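Local coordinates for extracellular solute-binding protein (Conexibacter woesei, PDB 4P98) that probably serves as the solute-binding component of an ABC transporter, capturing its ligand outside the cell membrane as a BMP-family lipoprotein, at residues G137-V142 and V289-L294. Residues are numbered along the deposited sequence; the frame is centred on the assembly and turned at random.
Sequences GSLRGV and VVPDDL
Arg-140 and Val-289 are joined backbone to backbone: Arg-140 N donates to Val-289 O over 2.7 Å, nearly straight at 166° about the hydrogen. A weaker CA-H...O contact runs the other way, from Val-289 CA to Arg-140 O at 3.6 Å. The two loops are therefore pinned where their backbones come closest.

The Arg-140 side chain reaches on to 289-294, its NH2 3.6 Å from Val-290 O. Its chain bends at CG-CD (chi3 -58°), and Val-290 O and Pro-291 CA lie over one face of the guanidinium. NH2 hydrogen-bonds to Asp-288 O, just ahead of 289-294. Asp-292 OD2 stands 5.1 Å from NH1, not in contact, though the opposite charges may attract weakly.

Carbon also meets carbonyl oxygen, with no bond implied: Pro-291 CG sits 3.3 Å from Ser-138 O, and Leu-139 CB lies close to Val-289 O.

The remaining contacts are apolar. Leu-139 spreads its two methyls over different neighbours, CD1 facing Val-289 CG2 at 4.3 Å and CD2 facing Pro-291 CD at 4.2 Å. Val-142 CG2 reaches Val-289 CB. Ser-138 turns its CB to Leu-294 CD1 (3.6 Å), while its OG hydrogen-bonds back to Phe-134 O in helix 125-137.

The contact joins the connection between helix 125-137 and strand 144-149 to the turn leading into helix 294-307. Ile-241 of strand 240-242, at the edge of the five-stranded parallel sheet, packs against Leu-139, Val-289 and Val-290.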
loop_
_atom_site.group_PDB
_atom_site.type_symbol
_atom_site.label_atom_id
_atom_site.label_comp_id
_atom_site.label_asym_id
_atom_site.label_seq_id
_atom_site.Cartn_x
_atom_site.Cartn_y
_atom_site.Cartn_z
ATOM N N GLY A 137 10.347 -14.276 6.570
ATOM C CA GLY A 137 10.623 -15.694 6.721
ATOM C C GLY A 137 11.539 -16.269 5.654
ATOM O O GLY A 137 12.002 -17.391 5.787
ATOM N N SER A 138 11.809 -15.501 4.605
ATOM C CA SER A 138 12.674 -15.937 3.512
ATOM C C SER A 138 14.140 -15.537 3.688
ATOM O O SER A 138 14.969 -15.887 2.858
ATOM C CB SER A 138 12.168 -15.355 2.186
ATOM O OG SER A 138 10.879 -15.861 1.881
ATOM N N LEU A 139 14.460 -14.805 4.754
ATOM C CA LEU A 139 15.795 -14.236 4.917
ATOM C C LEU A 139 16.760 -15.262 5.496
ATOM O O LEU A 139 16.340 -16.310 5.971
ATOM C CB LEU A 139 15.744 -13.013 5.836
ATOM C CG LEU A 139 14.815 -11.887 5.407
ATOM C CD1 LEU A 139 14.807 -10.801 6.479
ATOM C CD2 LEU A 139 15.218 -11.321 4.052
ATOM N N ARG A 140 18.052 -14.949 5.462
ATOM C CA ARG A 140 19.080 -15.872 5.968
ATOM C C ARG A 140 19.487 -15.490 7.377
ATOM O O ARG A 140 19.942 -14.370 7.597
ATOM C CB ARG A 140 20.324 -15.831 5.087
ATOM C CG ARG A 140 20.210 -16.600 3.781
ATOM C CD ARG A 140 21.563 -16.713 3.077
ATOM N NE ARG A 140 22.142 -15.392 2.798
ATOM C CZ ARG A 140 22.802 -15.059 1.688
ATOM N NH1 ARG A 140 22.994 -15.939 0.706
ATOM N NH2 ARG A 140 23.270 -13.819 1.554
ATOM N N GLY A 141 19.322 -16.420 8.319
ATOM C CA GLY A 141 19.790 -16.230 9.687
ATOM C C GLY A 141 18.903 -15.362 10.564
ATOM O O GLY A 141 19.343 -14.874 11.586
ATOM N N VAL A 142 17.648 -15.180 10.181
ATOM C CA VAL A 142 16.725 -14.357 10.962
ATOM C C VAL A 142 15.730 -15.276 11.640
ATOM O O VAL A 142 14.807 -15.778 11.003
ATOM C CB VAL A 142 16.011 -13.327 10.069
ATOM C CG1 VAL A 142 14.984 -12.533 10.873
ATOM C CG2 VAL A 142 17.022 -12.407 9.411
ATOM N N VAL A 289 21.681 -10.965 4.991
ATOM C CA VAL A 289 20.442 -11.694 5.279
ATOM C C VAL A 289 19.554 -11.875 4.040
ATOM O O VAL A 289 18.637 -12.679 4.081
ATOM C CB VAL A 289 19.606 -11.009 6.390
ATOM C CG1 VAL A 289 20.475 -10.706 7.612
ATOM C CG2 VAL A 289 18.941 -9.747 5.863
ATOM N N VAL A 290 19.805 -11.128 2.962
ATOM C CA VAL A 290 18.917 -11.154 1.785
ATOM C C VAL A 290 19.363 -12.199 0.755
ATOM O O VAL A 290 20.418 -12.041 0.136
ATOM C CB VAL A 290 18.839 -9.786 1.080
ATOM C CG1 VAL A 290 17.844 -9.842 -0.077
ATOM C CG2 VAL A 290 18.429 -8.694 2.066
ATOM N N PRO A 291 18.558 -13.258 0.549
ATOM C CA PRO A 291 18.961 -14.235 -0.476
ATOM C C PRO A 291 18.937 -13.647 -1.885
ATOM O O PRO A 291 18.110 -12.769 -2.186
ATOM C CB PRO A 291 17.930 -15.354 -0.320
ATOM C CG PRO A 291 16.739 -14.694 0.289
ATOM C CD PRO A 291 17.316 -13.667 1.229
ATOM N N ASP A 292 19.848 -14.117 -2.739
ATOM C CA ASP A 292 19.949 -13.617 -4.112
ATOM C C ASP A 292 18.659 -13.841 -4.883
ATOM O O ASP A 292 18.360 -13.108 -5.820
ATOM C CB ASP A 292 21.096 -14.300 -4.873
ATOM C CG ASP A 292 22.464 -13.953 -4.311
ATOM O OD1 ASP A 292 22.680 -12.779 -3.932
ATOM O OD2 ASP A 292 23.324 -14.858 -4.255
ATOM N N ASP A 293 17.906 -14.857 -4.490
ATOM C CA ASP A 293 16.671 -15.222 -5.190
ATOM C C ASP A 293 15.395 -14.728 -4.486
ATOM O O ASP A 293 14.321 -15.306 -4.672
ATOM C CB ASP A 293 16.608 -16.742 -5.367
ATOM C CG ASP A 293 16.405 -17.479 -4.054
ATOM O OD1 ASP A 293 16.570 -16.855 -2.988
ATOM O OD2 ASP A 293 16.075 -18.683 -4.077
ATOM N N LEU A 294 15.487 -13.672 -3.682
ATOM C CA LEU A 294 14.302 -13.249 -2.919
ATOM C C LEU A 294 13.128 -12.915 -3.831
ATOM O O LEU A 294 12.012 -13.368 -3.580
ATOM C CB LEU A 294 14.599 -12.068 -1.992
ATOM C CG LEU A 294 13.401 -11.626 -1.138
ATOM C CD1 LEU A 294 12.877 -12.763 -0.271
ATOM C CD2 LEU A 294 13.796 -10.423 -0.289
#